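Local coordinates for protein flavodoxin (Fusobacterium nucleatum, PDB 6OHK) that carries a bound flavin mononucleotide and probably serves as an electron donor to a number of redox enzymes, at residues A[41-46]-A[69-74]. The protein carries 1 engineered substitution. Numbering follows the deposited sequence.
Sequences NGVKEI and MNNLKK
Both methyls of Val43 lie over one face of the Asn71 carboxamide, CG1 4.0 Å from the amide carbon CG and CG2 the same distance from OD1. The closest approach is just behind the flat group, where Val43 CG1 meets Asn71 CB at 3.7 Å. Gly42 comes near the nitrogen edge from the same face, its CA 4.2 Å from ND2 of Asn71. At the oxygen end, a water donates to OD1 of Asn71 at 3.0 Å, tilted out of the amide plane toward the valine face, and accepts from Val43 N at 2.9 Å. ND2 is hydrogen-bonded to the carbonyl O of Ala67, just before segment 69-74 in the chain, so both polar ends of the amide are engaged. With chi1 at -81°, the Asn71 CG sits beside its own backbone N, and chi2 of -64° turns the amide to offer its face to the valine. The second Val43 methyl, CG2, also reaches the first turn of helix 72-77, 3.9 Å from Lys74 CB; beyond that carbon the lysine leads away. Gly42, with phi 102°, brings the chain into Val43, whose carbonyl O accepts from Ile46 N. In this flavodoxin, away from the flavin site, the contact joins the loop after strand 34-38 to the N-terminal end of helix 72-77. Its chemistry implies a small apolar packing in which a single water supplies the polar link between the two segments.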
ATOM      1  N   ASN A  41       0.045 -13.878   8.887  1.00 10.14           N
ATOM      2  CA  ASN A  41       0.322 -15.242   8.467  1.00 10.63           C
ATOM      3  C   ASN A  41       1.556 -15.347   7.601  1.00 11.25           C
ATOM      4  O   ASN A  41       1.766 -16.392   6.971  1.00 13.16           O
ATOM      5  CB  ASN A  41      -0.900 -15.795   7.742  1.00 11.94           C
ATOM      6  CG  ASN A  41      -2.095 -15.847   8.644  1.00 11.71           C
ATOM      7  OD1 ASN A  41      -2.001 -16.383   9.777  1.00 12.66           O
ATOM      8  ND2 ASN A  41      -3.203 -15.267   8.227  1.00 11.14           N
ATOM      9  N   GLY A  42       2.366 -14.298   7.539  1.00 11.46           N
ATOM     10  CA  GLY A  42       3.612 -14.305   6.798  1.00 11.39           C
ATOM     11  C   GLY A  42       3.510 -13.578   5.464  1.00 10.88           C
ATOM     12  O   GLY A  42       2.456 -13.090   5.049  1.00 11.31           O
ATOM     13  N   VAL A  43       4.651 -13.520   4.782  1.00 11.15           N
ATOM     14  CA  VAL A  43       4.784 -12.812   3.507  1.00 10.87           C
ATOM     15  C   VAL A  43       5.232 -13.703   2.371  1.00 12.10           C
ATOM     16  O   VAL A  43       5.500 -13.201   1.269  1.00 12.36           O
ATOM     17  CB  VAL A  43       5.696 -11.568   3.600  1.00 11.70           C
ATOM     18  CG1 VAL A  43       5.129 -10.555   4.544  1.00 12.07           C
ATOM     19  CG2 VAL A  43       7.128 -11.981   4.001  1.00 12.72           C
ATOM     20  N   LYS A  44       5.331 -15.002   2.576  1.00 11.99           N
ATOM     21  CA  LYS A  44       6.039 -15.759   1.557  1.00 14.29           C
ATOM     22  C   LYS A  44       5.308 -15.735   0.217  1.00 13.16           C
ATOM     23  O   LYS A  44       5.968 -15.761  -0.834  1.00 14.00           O
ATOM     24  CB  LYS A  44       6.347 -17.171   2.016  1.00 20.66           C
ATOM     25  CG  LYS A  44       5.157 -18.023   2.212  1.00 22.10           C
ATOM     26  CD  LYS A  44       5.594 -19.422   2.710  1.00 35.80           C
ATOM     27  CE  LYS A  44       4.416 -20.288   3.156  1.00 47.44           C
ATOM     28  NZ  LYS A  44       3.679 -19.770   4.369  1.00 49.54           N
ATOM     29  N   GLU A  45       3.980 -15.631   0.212  1.00 11.50           N
ATOM     30  CA  GLU A  45       3.226 -15.644  -1.036  1.00 11.08           C
ATOM     31  C   GLU A  45       3.440 -14.410  -1.888  1.00  9.93           C
ATOM     32  O   GLU A  45       3.021 -14.422  -3.046  1.00 10.85           O
ATOM     33  CB  GLU A  45       1.738 -15.862  -0.791  1.00 11.71           C
ATOM     34  CG  GLU A  45       1.404 -17.198  -0.157  1.00 14.29           C
ATOM     35  CD  GLU A  45       1.513 -17.223   1.361  1.00 17.88           C
ATOM     36  OE1 GLU A  45       1.917 -16.222   2.021  1.00 14.76           O
ATOM     37  OE2 GLU A  45       1.168 -18.311   1.906  1.00 18.29           O
ATOM     38  N   ILE A  46       4.063 -13.355  -1.375  1.00 10.20           N
ATOM     39  CA  ILE A  46       4.352 -12.208  -2.224  1.00 10.59           C
ATOM     40  C   ILE A  46       5.157 -12.636  -3.440  1.00 10.95           C
ATOM     41  O   ILE A  46       5.028 -12.053  -4.522  1.00 12.29           O
ATOM     42  CB  ILE A  46       5.048 -11.117  -1.378  1.00 11.23           C
ATOM     43  CG1 ILE A  46       4.032 -10.511  -0.420  1.00 12.69           C
ATOM     44  CG2 ILE A  46       5.725 -10.048  -2.258  1.00 13.66           C
ATOM     45  CD1 ILE A  46       4.514  -9.450   0.571  1.00 13.94           C
ATOM     46  N   MET A  69       6.597  -5.165   9.938  1.00 10.47           N
ATOM     47  CA  MET A  69       7.945  -4.888  10.430  1.00 10.72           C
ATOM     48  C   MET A  69       8.684  -6.180  10.752  1.00 10.84           C
ATOM     49  O   MET A  69       9.880  -6.309  10.457  1.00 12.37           O
ATOM     50  CB  MET A  69       7.884  -3.969  11.655  1.00 11.02           C
ATOM     51  CG  MET A  69       7.233  -2.622  11.403  1.00 12.60           C
ATOM     52  SD  MET A  69       8.031  -1.619  10.106  1.00 12.44           S
ATOM     53  CE  MET A  69       9.586  -1.231  10.869  1.00 15.42           C
ATOM     54  N   ASN A  70       7.990  -7.149  11.321  1.00 10.56           N
ATOM     55  CA  ASN A  70       8.636  -8.398  11.694  1.00 12.48           C
ATOM     56  C   ASN A  70       9.043  -9.211  10.484  1.00 13.34           C
ATOM     57  O   ASN A  70       9.874 -10.131  10.605  1.00 14.27           O
ATOM     58  CB  ASN A  70       7.695  -9.228  12.558  1.00 14.86           C
ATOM     59  CG  ASN A  70       7.524  -8.669  13.936  1.00 18.06           C
ATOM     60  OD1 ASN A  70       8.314  -7.865  14.393  1.00 19.82           O
ATOM     61  ND2 ASN A  70       6.439  -9.059  14.590  1.00 20.87           N
ATOM     62  N   ASN A  71       8.472  -8.922   9.315  1.00 11.70           N
ATOM     63  CA  ASN A  71       8.715  -9.661   8.086  1.00 11.43           C
ATOM     64  C   ASN A  71       9.571  -8.905   7.101  1.00 12.31           C
ATOM     65  O   ASN A  71       9.690  -9.349   5.958  1.00 12.90           O
ATOM     66  CB  ASN A  71       7.383 -10.053   7.456  1.00 12.76           C
ATOM     67  CG  ASN A  71       6.820 -11.264   8.096  1.00 15.40           C
ATOM     68  OD1 ASN A  71       7.438 -12.328   7.991  1.00 18.32           O
ATOM     69  ND2 ASN A  71       5.672 -11.165   8.724  1.00 15.09           N
ATOM     70  N   LEU A  72      10.184  -7.795   7.483  1.00 11.86           N
ATOM     71  CA  LEU A  72      10.920  -7.016   6.497  1.00 11.63           C
ATOM     72  C   LEU A  72      12.141  -7.752   5.976  1.00 12.97           C
ATOM     73  O   LEU A  72      12.505  -7.568   4.812  1.00 13.03           O
ATOM     74  CB  LEU A  72      11.346  -5.661   7.041  1.00 13.49           C
ATOM     75  CG  LEU A  72      10.214  -4.676   7.365  1.00 12.57           C
ATOM     76  CD1 LEU A  72      10.847  -3.369   7.791  1.00 17.71           C
ATOM     77  CD2 LEU A  72       9.282  -4.461   6.213  1.00 14.94           C
ATOM     78  N   LYS A  73      12.822  -8.553   6.817  1.00 13.47           N
ATOM     79  CA  LYS A  73      13.968  -9.305   6.318  1.00 13.67           C
ATOM     80  C   LYS A  73      13.523 -10.378   5.331  1.00 12.67           C
ATOM     81  O   LYS A  73      14.155 -10.578   4.288  1.00 14.96           O
ATOM     82  CB  LYS A  73      14.773  -9.894   7.485  1.00 16.05           C
ATOM     83  CG  LYS A  73      16.061 -10.587   7.051  1.00 24.04           C
ATOM     84  CD  LYS A  73      17.242 -10.204   7.917  1.00 26.49           C
ATOM     85  CE  LYS A  73      18.550 -10.796   7.383  1.00 36.10           C
ATOM     86  NZ  LYS A  73      19.083 -10.111   6.179  1.00 42.98           N
ATOM     87  N   LYS A  74      12.423 -11.059   5.621  1.00 12.88           N
ATOM     88  CA  LYS A  74      11.894 -12.034   4.678  1.00 14.35           C
ATOM     89  C   LYS A  74      11.455 -11.362   3.392  1.00 14.06           C
ATOM     90  O   LYS A  74      11.645 -11.909   2.299  1.00 15.70           O
ATOM     91  CB  LYS A  74      10.725 -12.779   5.304  1.00 16.90           C
ATOM     92  CG  LYS A  74      11.191 -13.740   6.389  1.00 19.86           C
ATOM     93  CD  LYS A  74      10.066 -14.551   7.007  1.00 30.61           C
ATOM     94  CE  LYS A  74      10.592 -15.484   8.097  1.00 45.94           C
ATOM     95  NZ  LYS A  74      11.398 -14.763   9.131  1.00 48.46           N
TER
HETATM   96  O   HOH W   1       6.926 -14.640   6.200  1.00 25.53           O